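Local atomic coordinates of putative malic enzyme ((S)-malate:NAD+ oxidoreductase (decarboxylating)) (Streptococcus pyogenes, PDB entry 2A9F), a protein that probably catalyses the NAD-dependent oxidative decarboxylation of (S)-malate, using a divalent metal such as magnesium or manganese. Residues 150-155 with 337-342; 168-173 with 322-327; 174-179 with 184-189; 346-351 with 373-378; 354-359 with 363-368. All blocks are in the same frame, centred on the assembly; numbering follows the deposited sequence.

Interaction 1 (150-155 with 337-342); sequences RLIKEC and AKTITV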
# COMPACT_ATOMS: atom_id res chain seq x y z
N ARG A 150 -19.28 -2.88 -8.21
CA ARG A 150 -19.55 -1.80 -7.28
C ARG A 150 -18.32 -0.88 -7.22
O ARG A 150 -18.45 0.33 -6.98
CB ARG A 150 -19.85 -2.36 -5.88
CG ARG A 150 -21.26 -2.89 -5.68
CD ARG A 150 -22.23 -1.79 -5.25
NE ARG A 150 -21.94 -1.34 -3.90
CZ ARG A 150 -22.13 -2.10 -2.81
NH1 ARG A 150 -22.61 -3.33 -2.93
NH2 ARG A 150 -21.81 -1.62 -1.61
N LEU A 151 -17.14 -1.45 -7.44
CA LEU A 151 -15.87 -0.72 -7.39
C LEU A 151 -15.64 0.12 -8.63
O LEU A 151 -15.13 1.25 -8.56
CB LEU A 151 -14.72 -1.71 -7.20
CG LEU A 151 -13.88 -1.67 -5.93
CD1 LEU A 151 -14.64 -1.15 -4.75
CD2 LEU A 151 -13.39 -3.07 -5.68
N ILE A 152 -16.01 -0.44 -9.78
CA ILE A 152 -15.88 0.22 -11.06
C ILE A 152 -16.81 1.43 -11.09
O ILE A 152 -16.43 2.51 -11.55
CB ILE A 152 -16.30 -0.72 -12.20
CG1 ILE A 152 -15.19 -1.73 -12.49
CG2 ILE A 152 -16.67 0.10 -13.43
CD1 ILE A 152 -15.53 -2.73 -13.58
N LYS A 153 -18.02 1.23 -10.60
CA LYS A 153 -19.05 2.26 -10.57
C LYS A 153 -18.76 3.34 -9.54
O LYS A 153 -18.76 4.53 -9.86
CB LYS A 153 -20.42 1.62 -10.29
CG LYS A 153 -21.40 1.68 -11.46
CD LYS A 153 -21.83 3.13 -11.75
CE LYS A 153 -22.96 3.25 -12.80
NZ LYS A 153 -22.58 2.87 -14.20
N GLU A 154 -18.47 2.94 -8.31
CA GLU A 154 -18.20 3.89 -7.24
C GLU A 154 -16.81 4.53 -7.17
O GLU A 154 -16.63 5.52 -6.46
CB GLU A 154 -18.54 3.24 -5.89
CG GLU A 154 -20.04 3.11 -5.65
CD GLU A 154 -20.40 2.12 -4.55
OE1 GLU A 154 -19.78 2.17 -3.46
OE2 GLU A 154 -21.32 1.30 -4.77
N CYS A 155 -15.83 4.01 -7.90
CA CYS A 155 -14.47 4.58 -7.86
C CYS A 155 -14.14 5.61 -8.93
O CYS A 155 -14.69 5.59 -10.04
CB CYS A 155 -13.42 3.47 -7.94
SG CYS A 155 -13.05 2.70 -6.37
N ALA A 337 -7.01 7.73 -16.93
CA ALA A 337 -8.37 7.29 -17.19
C ALA A 337 -9.09 7.07 -15.87
O ALA A 337 -8.55 6.42 -14.98
CB ALA A 337 -8.36 6.01 -18.01
N LYS A 338 -10.29 7.62 -15.76
CA LYS A 338 -11.08 7.47 -14.54
C LYS A 338 -11.74 6.09 -14.50
O LYS A 338 -12.51 5.78 -13.58
CB LYS A 338 -12.16 8.56 -14.46
CG LYS A 338 -11.63 9.96 -14.13
CD LYS A 338 -11.37 10.81 -15.37
CE LYS A 338 -12.68 11.24 -16.05
NZ LYS A 338 -12.47 12.06 -17.28
N THR A 339 -11.42 5.26 -15.49
CA THR A 339 -11.96 3.91 -15.59
C THR A 339 -11.50 3.22 -16.88
O THR A 339 -11.17 3.88 -17.87
CB THR A 339 -13.50 3.93 -15.59
OG1 THR A 339 -14.00 2.60 -15.38
CG2 THR A 339 -14.03 4.45 -16.92
N ILE A 340 -11.48 1.89 -16.87
CA ILE A 340 -11.09 1.15 -18.05
C ILE A 340 -12.34 0.71 -18.83
O ILE A 340 -13.15 -0.07 -18.34
CB ILE A 340 -10.26 -0.10 -17.69
CG1 ILE A 340 -8.92 0.34 -17.10
CG2 ILE A 340 -10.04 -0.97 -18.93
CD1 ILE A 340 -8.02 -0.80 -16.74
N THR A 341 -12.47 1.24 -20.04
CA THR A 341 -13.61 0.95 -20.90
C THR A 341 -13.49 -0.41 -21.56
O THR A 341 -12.47 -1.09 -21.44
CB THR A 341 -13.72 1.98 -22.03
OG1 THR A 341 -12.66 1.75 -22.97
CG2 THR A 341 -13.60 3.39 -21.49
N VAL A 342 -14.55 -0.78 -22.28
CA VAL A 342 -14.61 -2.04 -22.99
C VAL A 342 -13.85 -1.89 -24.30
O VAL A 342 -13.22 -2.84 -24.78
CB VAL A 342 -16.08 -2.46 -23.29
CG1 VAL A 342 -16.11 -3.77 -24.08
CG2 VAL A 342 -16.86 -2.61 -21.98

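Interaction 2 (168-173 with 322-327); sequences AIVVLA and VLAFPG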
# COMPACT_ATOMS: atom_id res chain seq x y z
N ALA A 168 -9.41 -13.10 -21.04
CA ALA A 168 -10.44 -12.76 -22.01
C ALA A 168 -9.82 -11.91 -23.10
O ALA A 168 -10.00 -12.18 -24.29
CB ALA A 168 -11.56 -11.99 -21.33
N ILE A 169 -9.07 -10.90 -22.69
CA ILE A 169 -8.41 -9.98 -23.61
C ILE A 169 -7.34 -10.69 -24.43
O ILE A 169 -7.04 -10.29 -25.55
CB ILE A 169 -7.72 -8.83 -22.87
CG1 ILE A 169 -8.71 -8.13 -21.96
CG2 ILE A 169 -7.16 -7.85 -23.86
CD1 ILE A 169 -8.06 -7.38 -20.84
N VAL A 170 -6.75 -11.74 -23.87
CA VAL A 170 -5.73 -12.46 -24.60
C VAL A 170 -6.38 -13.47 -25.53
O VAL A 170 -5.83 -13.83 -26.57
CB VAL A 170 -4.75 -13.17 -23.64
CG1 VAL A 170 -3.70 -13.93 -24.43
CG2 VAL A 170 -4.10 -12.14 -22.74
N VAL A 171 -7.57 -13.93 -25.15
CA VAL A 171 -8.30 -14.87 -25.98
C VAL A 171 -8.82 -14.09 -27.18
O VAL A 171 -8.82 -14.58 -28.31
CB VAL A 171 -9.45 -15.51 -25.21
CG1 VAL A 171 -10.34 -16.31 -26.18
CG2 VAL A 171 -8.89 -16.43 -24.13
N LEU A 172 -9.23 -12.86 -26.92
CA LEU A 172 -9.75 -12.01 -27.97
C LEU A 172 -8.64 -11.69 -28.95
O LEU A 172 -8.88 -11.55 -30.16
CB LEU A 172 -10.31 -10.72 -27.37
CG LEU A 172 -11.14 -9.85 -28.32
CD1 LEU A 172 -12.17 -10.72 -29.04
CD2 LEU A 172 -11.83 -8.76 -27.54
N ALA A 173 -7.42 -11.57 -28.45
CA ALA A 173 -6.30 -11.25 -29.33
C ALA A 173 -5.92 -12.50 -30.09
O ALA A 173 -5.51 -12.44 -31.26
CB ALA A 173 -5.11 -10.74 -28.52
N VAL A 322 -0.39 -12.35 -18.47
CA VAL A 322 0.78 -11.51 -18.60
C VAL A 322 0.81 -10.51 -19.76
O VAL A 322 1.17 -9.35 -19.56
CB VAL A 322 2.02 -12.38 -18.60
CG1 VAL A 322 3.24 -11.54 -18.56
CG2 VAL A 322 1.98 -13.30 -17.39
N LEU A 323 0.43 -10.94 -20.95
CA LEU A 323 0.41 -10.06 -22.12
C LEU A 323 -0.64 -8.95 -22.06
O LEU A 323 -0.77 -8.18 -23.00
CB LEU A 323 0.13 -10.87 -23.38
CG LEU A 323 1.05 -12.05 -23.62
CD1 LEU A 323 0.41 -13.00 -24.60
CD2 LEU A 323 2.39 -11.54 -24.12
N ALA A 324 -1.40 -8.88 -20.96
CA ALA A 324 -2.44 -7.87 -20.88
C ALA A 324 -2.42 -6.89 -19.72
O ALA A 324 -2.47 -5.68 -19.95
CB ALA A 324 -3.81 -8.54 -20.96
N PHE A 325 -2.34 -7.37 -18.49
CA PHE A 325 -2.40 -6.42 -17.37
C PHE A 325 -1.31 -5.36 -17.30
O PHE A 325 -1.53 -4.28 -16.76
CB PHE A 325 -2.55 -7.15 -16.02
CG PHE A 325 -1.37 -8.00 -15.62
CD1 PHE A 325 -0.26 -7.42 -15.00
CD2 PHE A 325 -1.42 -9.39 -15.77
CE1 PHE A 325 0.79 -8.23 -14.54
CE2 PHE A 325 -0.39 -10.19 -15.32
CZ PHE A 325 0.72 -9.62 -14.70
N PRO A 326 -0.13 -5.64 -17.85
CA PRO A 326 0.88 -4.58 -17.76
C PRO A 326 0.51 -3.39 -18.66
O PRO A 326 0.34 -2.27 -18.18
CB PRO A 326 2.16 -5.28 -18.21
CG PRO A 326 1.95 -6.66 -17.75
CD PRO A 326 0.51 -6.93 -18.12
N GLY A 327 0.38 -3.66 -19.95
CA GLY A 327 0.06 -2.61 -20.90
C GLY A 327 -1.21 -1.81 -20.65
O GLY A 327 -1.22 -0.59 -20.83

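Interaction 3 (174-179 with 184-189); sequences AIFNSL and KSLDEV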
# COMPACT_ATOMS: atom_id res chain seq x y z
N ALA A 174 -6.07 -13.64 -29.42
CA ALA A 174 -5.74 -14.93 -30.00
C ALA A 174 -6.66 -15.28 -31.17
O ALA A 174 -6.32 -16.11 -32.01
CB ALA A 174 -5.79 -16.01 -28.95
N ILE A 175 -7.85 -14.69 -31.23
CA ILE A 175 -8.71 -15.02 -32.35
C ILE A 175 -8.42 -14.04 -33.48
O ILE A 175 -8.39 -14.44 -34.64
CB ILE A 175 -10.25 -15.02 -31.99
CG1 ILE A 175 -10.88 -13.67 -32.26
CG2 ILE A 175 -10.47 -15.42 -30.54
CD1 ILE A 175 -12.39 -13.73 -32.28
N PHE A 176 -8.20 -12.77 -33.17
CA PHE A 176 -7.89 -11.80 -34.21
C PHE A 176 -6.81 -12.43 -35.10
O PHE A 176 -6.86 -12.37 -36.34
CB PHE A 176 -7.34 -10.51 -33.61
CG PHE A 176 -8.38 -9.64 -32.98
CD1 PHE A 176 -8.08 -8.88 -31.85
CD2 PHE A 176 -9.66 -9.55 -33.52
CE1 PHE A 176 -9.03 -8.05 -31.27
CE2 PHE A 176 -10.63 -8.72 -32.94
CZ PHE A 176 -10.31 -7.97 -31.81
N ASN A 177 -5.84 -13.06 -34.45
CA ASN A 177 -4.77 -13.71 -35.17
C ASN A 177 -5.25 -15.02 -35.76
O ASN A 177 -4.71 -15.49 -36.76
CB ASN A 177 -3.57 -13.94 -34.25
CG ASN A 177 -2.67 -12.73 -34.19
OD1 ASN A 177 -2.88 -11.75 -34.91
ND2 ASN A 177 -1.66 -12.79 -33.33
N SER A 178 -6.26 -15.62 -35.14
CA SER A 178 -6.80 -16.85 -35.67
C SER A 178 -7.61 -16.57 -36.92
O SER A 178 -7.59 -17.36 -37.86
CB SER A 178 -7.65 -17.55 -34.62
OG SER A 178 -6.81 -18.37 -33.82
N LEU A 179 -8.31 -15.45 -36.94
CA LEU A 179 -9.11 -15.05 -38.09
C LEU A 179 -8.20 -15.03 -39.31
O LEU A 179 -8.46 -15.70 -40.32
CB LEU A 179 -9.68 -13.64 -37.87
CG LEU A 179 -10.52 -13.41 -36.61
CD1 LEU A 179 -11.01 -11.97 -36.57
CD2 LEU A 179 -11.71 -14.37 -36.61
N LYS A 184 -11.00 -15.67 -42.88
CA LYS A 184 -12.39 -15.36 -42.58
C LYS A 184 -12.45 -14.05 -41.80
O LYS A 184 -11.43 -13.58 -41.31
CB LYS A 184 -12.98 -16.50 -41.75
CG LYS A 184 -12.72 -17.88 -42.34
CD LYS A 184 -13.24 -19.03 -41.45
CE LYS A 184 -12.93 -20.39 -42.07
NZ LYS A 184 -13.29 -21.54 -41.19
N SER A 185 -13.63 -13.45 -41.70
CA SER A 185 -13.76 -12.22 -40.94
C SER A 185 -14.42 -12.54 -39.60
O SER A 185 -14.81 -13.69 -39.34
CB SER A 185 -14.62 -11.19 -41.69
OG SER A 185 -14.76 -9.99 -40.95
N LEU A 186 -14.55 -11.53 -38.75
CA LEU A 186 -15.16 -11.72 -37.44
C LEU A 186 -16.68 -11.60 -37.57
O LEU A 186 -17.42 -11.87 -36.62
CB LEU A 186 -14.61 -10.67 -36.47
CG LEU A 186 -14.95 -10.82 -34.98
CD1 LEU A 186 -14.46 -12.16 -34.45
CD2 LEU A 186 -14.30 -9.66 -34.22
N ASP A 187 -17.14 -11.20 -38.75
CA ASP A 187 -18.57 -11.04 -39.02
C ASP A 187 -19.05 -12.19 -39.88
O ASP A 187 -20.20 -12.20 -40.31
CB ASP A 187 -18.84 -9.74 -39.77
CG ASP A 187 -18.18 -8.53 -39.12
OD1 ASP A 187 -18.80 -7.92 -38.22
OD2 ASP A 187 -17.04 -8.20 -39.52
N GLU A 188 -18.17 -13.14 -40.14
CA GLU A 188 -18.51 -14.29 -40.95
C GLU A 188 -18.34 -15.52 -40.07
O GLU A 188 -18.67 -16.64 -40.46
CB GLU A 188 -17.56 -14.42 -42.15
CG GLU A 188 -17.43 -13.19 -43.04
CD GLU A 188 -16.36 -13.36 -44.12
OE1 GLU A 188 -16.50 -14.28 -44.97
OE2 GLU A 188 -15.38 -12.59 -44.12
N VAL A 189 -17.81 -15.31 -38.87
CA VAL A 189 -17.58 -16.42 -37.97
C VAL A 189 -18.74 -16.80 -37.07
O VAL A 189 -19.46 -15.94 -36.55
CB VAL A 189 -16.32 -16.18 -37.10
CG1 VAL A 189 -15.05 -16.35 -37.94
CG2 VAL A 189 -16.38 -14.78 -36.50

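Interaction 4 (346-351 with 373-378); sequences IAAAKG and EGVAEI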
# COMPACT_ATOMS: atom_id res chain seq x y z
N ILE A 346 -10.44 -4.00 -25.90
CA ILE A 346 -10.30 -4.58 -27.25
C ILE A 346 -9.05 -3.96 -27.85
O ILE A 346 -8.29 -4.62 -28.58
CB ILE A 346 -11.53 -4.27 -28.15
CG1 ILE A 346 -12.78 -4.98 -27.62
CG2 ILE A 346 -11.28 -4.75 -29.59
CD1 ILE A 346 -14.04 -4.69 -28.41
N ALA A 347 -8.84 -2.69 -27.52
CA ALA A 347 -7.67 -1.96 -27.99
C ALA A 347 -6.46 -2.80 -27.60
O ALA A 347 -5.58 -3.08 -28.43
CB ALA A 347 -7.60 -0.59 -27.33
N ALA A 348 -6.43 -3.22 -26.34
CA ALA A 348 -5.34 -4.04 -25.83
C ALA A 348 -5.19 -5.32 -26.65
O ALA A 348 -4.08 -5.75 -26.94
CB ALA A 348 -5.57 -4.38 -24.36
N ALA A 349 -6.32 -5.91 -27.03
CA ALA A 349 -6.30 -7.14 -27.81
C ALA A 349 -5.68 -6.98 -29.18
O ALA A 349 -4.97 -7.87 -29.65
CB ALA A 349 -7.71 -7.69 -27.94
N LYS A 350 -5.95 -5.87 -29.84
CA LYS A 350 -5.36 -5.64 -31.16
C LYS A 350 -3.86 -5.43 -31.02
O LYS A 350 -3.08 -6.03 -31.76
CB LYS A 350 -6.01 -4.44 -31.85
CG LYS A 350 -7.38 -4.72 -32.44
CD LYS A 350 -8.07 -3.42 -32.86
CE LYS A 350 -9.44 -3.70 -33.48
NZ LYS A 350 -10.16 -2.44 -33.81
N GLY A 351 -3.48 -4.60 -30.05
CA GLY A 351 -2.08 -4.33 -29.79
C GLY A 351 -1.36 -5.64 -29.61
O GLY A 351 -0.37 -5.93 -30.28
N GLU A 373 4.53 -1.85 -24.33
CA GLU A 373 4.45 -0.53 -24.96
C GLU A 373 3.37 -0.52 -26.03
O GLU A 373 2.54 0.38 -26.07
CB GLU A 373 5.80 -0.13 -25.58
CG GLU A 373 6.14 -0.78 -26.95
CD GLU A 373 7.27 -0.06 -27.71
OE1 GLU A 373 7.65 -0.52 -28.81
OE2 GLU A 373 7.76 0.98 -27.20
N GLY A 374 3.39 -1.54 -26.91
CA GLY A 374 2.41 -1.64 -27.97
C GLY A 374 1.03 -1.62 -27.35
O GLY A 374 0.19 -0.77 -27.68
N VAL A 375 0.81 -2.55 -26.41
CA VAL A 375 -0.46 -2.66 -25.71
C VAL A 375 -0.89 -1.33 -25.12
O VAL A 375 -2.01 -0.90 -25.33
CB VAL A 375 -0.38 -3.69 -24.61
CG1 VAL A 375 -1.65 -3.68 -23.79
CG2 VAL A 375 -0.16 -5.06 -25.22
N ALA A 376 0.01 -0.68 -24.38
CA ALA A 376 -0.31 0.61 -23.78
C ALA A 376 -0.56 1.67 -24.86
O ALA A 376 -1.34 2.61 -24.66
CB ALA A 376 0.82 1.06 -22.88
N GLU A 377 0.11 1.51 -26.00
CA GLU A 377 -0.06 2.45 -27.10
C GLU A 377 -1.50 2.39 -27.57
O GLU A 377 -2.16 3.41 -27.70
CB GLU A 377 0.87 2.11 -28.28
CG GLU A 377 1.95 3.16 -28.56
CD GLU A 377 2.45 3.13 -30.01
OE1 GLU A 377 1.64 3.40 -30.93
OE2 GLU A 377 3.65 2.83 -30.23
N ILE A 378 -1.99 1.17 -27.79
CA ILE A 378 -3.36 0.98 -28.26
C ILE A 378 -4.38 1.42 -27.22
O ILE A 378 -5.36 2.06 -27.57
CB ILE A 378 -3.65 -0.49 -28.62
CG1 ILE A 378 -2.38 -1.17 -29.14
CG2 ILE A 378 -4.71 -0.54 -29.71
CD1 ILE A 378 -1.72 -0.47 -30.32

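Interaction 5 (354-359 with 363-368); sequences SLVPDD and TTNIIP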
# COMPACT_ATOMS: atom_id res chain seq x y z
N SER A 354 -0.98 -7.28 -32.87
CA SER A 354 0.07 -6.68 -33.69
C SER A 354 1.47 -7.27 -33.52
O SER A 354 2.31 -7.12 -34.40
CB SER A 354 0.16 -5.18 -33.40
OG SER A 354 -1.00 -4.48 -33.81
N LEU A 355 1.74 -7.93 -32.40
CA LEU A 355 3.06 -8.48 -32.14
C LEU A 355 3.39 -9.83 -32.78
O LEU A 355 4.37 -10.47 -32.42
CB LEU A 355 3.31 -8.58 -30.64
CG LEU A 355 3.73 -7.30 -29.91
CD1 LEU A 355 2.60 -6.29 -29.91
CD2 LEU A 355 4.13 -7.65 -28.49
N VAL A 356 2.57 -10.26 -33.73
CA VAL A 356 2.85 -11.52 -34.38
C VAL A 356 2.96 -11.28 -35.88
O VAL A 356 1.96 -11.03 -36.55
CB VAL A 356 1.76 -12.57 -34.09
CG1 VAL A 356 2.20 -13.94 -34.60
CG2 VAL A 356 1.51 -12.63 -32.59
N PRO A 357 4.19 -11.33 -36.41
CA PRO A 357 4.54 -11.12 -37.81
C PRO A 357 3.99 -12.20 -38.73
O PRO A 357 3.07 -11.97 -39.52
CB PRO A 357 6.06 -11.10 -37.78
CG PRO A 357 6.37 -12.09 -36.70
CD PRO A 357 5.39 -11.68 -35.63
N ASP A 358 4.58 -13.39 -38.63
CA ASP A 358 4.15 -14.52 -39.43
C ASP A 358 3.75 -15.68 -38.53
O ASP A 358 4.57 -16.50 -38.10
CB ASP A 358 5.25 -14.92 -40.41
CG ASP A 358 5.27 -14.04 -41.64
OD1 ASP A 358 4.46 -14.28 -42.56
OD2 ASP A 358 6.08 -13.09 -41.68
N ASP A 359 2.48 -15.74 -38.39
CA ASP A 359 1.89 -16.74 -37.58
C ASP A 359 1.67 -18.07 -38.28
O ASP A 359 1.76 -18.22 -39.49
CB ASP A 359 0.56 -16.27 -36.98
CG ASP A 359 -0.09 -15.06 -37.64
OD1 ASP A 359 0.20 -13.92 -37.21
OD2 ASP A 359 -0.90 -15.27 -38.57
N THR A 363 0.34 -17.74 -32.61
CA THR A 363 -0.61 -16.65 -32.84
C THR A 363 -0.59 -15.63 -31.71
O THR A 363 -1.11 -14.53 -31.85
CB THR A 363 -2.05 -17.19 -33.02
OG1 THR A 363 -2.30 -18.24 -32.07
CG2 THR A 363 -2.25 -17.72 -34.43
N THR A 364 -0.01 -16.02 -30.58
CA THR A 364 0.09 -15.11 -29.45
C THR A 364 1.56 -14.79 -29.23
O THR A 364 2.41 -15.68 -29.13
CB THR A 364 -0.51 -15.74 -28.16
OG1 THR A 364 -0.56 -14.74 -27.14
CG2 THR A 364 0.36 -16.89 -27.66
N ASN A 365 1.87 -13.51 -29.17
CA ASN A 365 3.24 -13.06 -28.98
C ASN A 365 3.87 -13.47 -27.65
O ASN A 365 3.18 -13.64 -26.64
CB ASN A 365 3.29 -11.56 -29.11
CG ASN A 365 2.13 -10.92 -28.45
OD1 ASN A 365 0.98 -11.24 -28.75
ND2 ASN A 365 2.39 -10.00 -27.52
N ILE A 366 5.19 -13.60 -27.68
CA ILE A 366 6.00 -13.98 -26.53
C ILE A 366 6.25 -12.73 -25.68
O ILE A 366 5.46 -11.79 -25.73
CB ILE A 366 7.33 -14.58 -27.05
CG1 ILE A 366 8.15 -15.17 -25.90
CG2 ILE A 366 8.11 -13.51 -27.81
CD1 ILE A 366 9.42 -15.87 -26.38
N ILE A 367 7.32 -12.71 -24.89
CA ILE A 367 7.59 -11.53 -24.07
C ILE A 367 8.82 -10.74 -24.56
O ILE A 367 9.87 -10.74 -23.93
CB ILE A 367 7.80 -11.92 -22.60
CG1 ILE A 367 8.82 -13.06 -22.49
CG2 ILE A 367 6.45 -12.30 -22.00
CD1 ILE A 367 9.31 -13.34 -21.07
N PRO A 368 8.67 -10.05 -25.70
CA PRO A 368 9.74 -9.25 -26.30
C PRO A 368 9.93 -7.90 -25.63
O PRO A 368 9.53 -7.69 -24.48
CB PRO A 368 9.28 -9.12 -27.75
CG PRO A 368 7.81 -8.93 -27.58
CD PRO A 368 7.46 -10.00 -26.55

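Interaction 1 (150-155 with 337-342)
Ile152 and Thr339 make the side-chain contact that joins the end of helix 143-154 to the connection between helices 325-335 and 342-354. The touch is apolar to polar and loose: CG2 of Ile152 lies 4.1 Å from OG1 of Thr339, and the two side chains cross at about a right angle. The CB of Thr339 already points at the helix, and its OG1, anti to the backbone N (chi1 -167°), is the branch that meets the methyl. Backbone proximity adds a second touch, with the carbonyl O of Cys155, the first residue to leave the helix, 4.2 Å from the carbonyl O of Lys338. No hydrogen bond spans the segments, and they bury just 76 Å² together. This is plain packing, away from the annotated sites, between the last turn of a helix of the N-terminal malic-enzyme region and an interhelical loop of the NAD-binding region.

The charged pairs lie on helix 143-154 and its neighbour, and none crosses to 337-342. NE of Arg150 reaches OE2 of Glu154 at 2.8 Å in a salt bridge between residues four apart; the carboxylate oxygen lies in the guanidinium plane and is met on its syn side. Arg150 also pairs with Glu118 and Glu154 with Lys125, so salt bridges tie helix 143-154 to helix 117-127. Leu151 packs on that helix and on Val159 of strand 159-161, where Ile340 touches Phe160.

Interaction 2 (168-173 with 322-327)
Val170 sets its CG2 methyl against the CB of Ala324, 4.0 Å away, where helix 162-180 passes the N-terminal end of helix 325-335. Its other methyl, CG1, lies anti to the backbone N (chi1 179°) and approaches CD1 of Leu323 at 4.2 Å. The valine therefore splits its two branches between consecutive residues. Ile169, the preceding residue, shares this helix face, its CB 4.4 Å from the same Ala324 methyl; that methyl is thus met by two neighbouring helix residues, and the CB atoms of all four residues point across the gap between the segments.

Ala324 occupies the N-cap position of helix 325-335, so the contact lies where that helix starts. Leu323 belongs to the short 3-10 turn just before it and is close to Asn320, predicted to bind (S)-malate. The next residue, Phe325, packs against Lys95, the predicted proton acceptor, and its ring meets that of Phe99, while Ile169 also touches Ala348 of helix 342-354.

Only carbon atoms meet between the two segments and every touching residue is buried. With no hydrogen bond or charge across it, this junction beside the probable active site probably rests on shape and the exclusion of water.

Interaction 3 (174-179 with 184-189)
Leu179, near the end of helix 162-180, gives up 91 Å² to the loop that leads into strand 190-194. Its CG lies anti to the carbonyl carbon (chi1 -56°), which carries both methyls over to the loop. CD1 rests 3.8 Å from the CB of Leu186, and CD2 turns to CG1 of Val189 at 4.1 Å, meeting that side chain at about a right angle.

Leu186 is the loop's answering residue, with 74 Å² buried. Its CG is anti to its own backbone N (chi1 -170°), directing the two branches back to the helix, where they part company. CD1 lies 3.4 Å from CD1 of Ile175, a close approach between methyls, whereas CD2 meets the Phe176 ring edge-on, near its plane, 4.0 Å from CE2. Ile175 and Leu179, one turn apart on the helix, thus both meet the same leucine.

Lys184 is the third contributor, but through its backbone end: its O lies 3.9 Å from the CB of Leu179, and its extended side chain leads away to touch Ile261. Within the helix, Ser178 OG donates to the carbonyl O of Ala174 at 2.9 Å, turning the hydroxyl back on its own helix, while Ala174, Ile175 and Ser178 pack on Phe286 of strand 284-287.

The contact is that of a helix-to-strand connection folded back on its helix in the NAD-binding domain. Its packing is mainly hydrophobic and no hydrogen bond crosses, which is consistent with a connection held by side-chain fit.

Interaction 4 (346-351 with 373-378)
Ile378 is wedged against the backbone of helix 342-354, its CB pointing toward that helix. CG1 comes within 3.2 Å of the CA of Gly351, and CG2 sits 3.0 Å from the carbonyl O of Ala347 and 3.7 Å from the CB of the same alanine. The approaches of CG1 to the Gly351 CA and of CG2 to the Ala347 O are short, and the first torsion of Ile378 is displaced from a staggered position (chi1 -31°), so this end of the interface appears strained. A second and easier touch is made where CG1 of Val375 meets the CB of Ala348 at 4.0 Å.

What lets the two helices come so near is the small size of the residues on helix 342-354. With Ala347, Ala348 and Gly351 forming its contacting surface, the axes of the short segments approach to 7.6 Å, running roughly antiparallel at 142°. Gly351 offers bare backbone to the isoleucine. The Ala347 carbonyl that CG2 crowds is also the acceptor for Gly351 N, 3.1 Å away within the helix.

Further out, helix 342-354 rests on helix 162-180 through Ile346 on Leu172 and Ala349 on Phe176. Helix 325-335 touches both members of the pair, Ile328 on Ala348 and Arg330 on Ala376.

No hydrogen bond or ion pair joins the two helices; aliphatic groups pack closely on each other and on backbone, and the fit of aliphatic carbon against main chain sets their spacing.

Interaction 5 (354-359 with 363-368)
Leu355 and Val356 meet Thr363, Asn365 and Pro368 in an irregular chain reversal, part of the long connection between helices 342-354 and 373-379 in the NAD-binding domain. The chain doubles back here without forming strands, and no hydrogen bond crosses between the segments.

Contacts between side-chain carbons come first. The CB of Leu355 lies 3.3 Å from the CB of Asn365, a close approach of two side-chain bases, both directed toward the opposite segment; the side chains then cross obliquely. Farther along, CD2 of Leu355 reaches CG of Pro368 at 4.0 Å, so the leucine spans two positions of the returning chain. At the other end of the reversal, the CB of Asp359 rests 4.1 Å from CG2 of Thr363.

Contacts of a side chain with backbone make the second group. Val356 has CG2 anti to its carbonyl carbon, and this methyl lies over the returning main chain, 3.5 Å from the N of Asn365. Asn177 ND2 of helix 162-180 probably hydrogen-bonds to Thr363 O, though the modelled distance is too short to trust, and Thr363 OG1 has a weak bond to Asn317 OD1. Thr364 and Asn365 pack on Leu323, placing the loop near Asn320, which is predicted to bind (S)-malate. Outward, Ile366 and Ile367 touch Lys33 of the second subunit.

The same Val356 methyl also meets the first residue of the returning segment, its CG2 lying 3.3 Å from Thr363 O.

Overall arrangement
From the N terminus, helix 143-154 opens interaction 1, which closes only at the connection before helix 342-354 and so spans the step from the N-terminal region to the NAD-binding region. Within that long loop lies interaction 2, from helix 162-180 to the start of helix 325-335, and within that again the short interaction 3, which folds the exit of helix 162-180 back on itself. Later in the chain interaction 4 pairs helix 342-354 with helix 373-379 and encloses interaction 5. No two loops cross. Interaction 2 touches both 4 and 5, while Phe176 and Asn177 connect interaction 3 to the same two; interaction 1 touches none of them but leads along helix 342-354 into interaction 4.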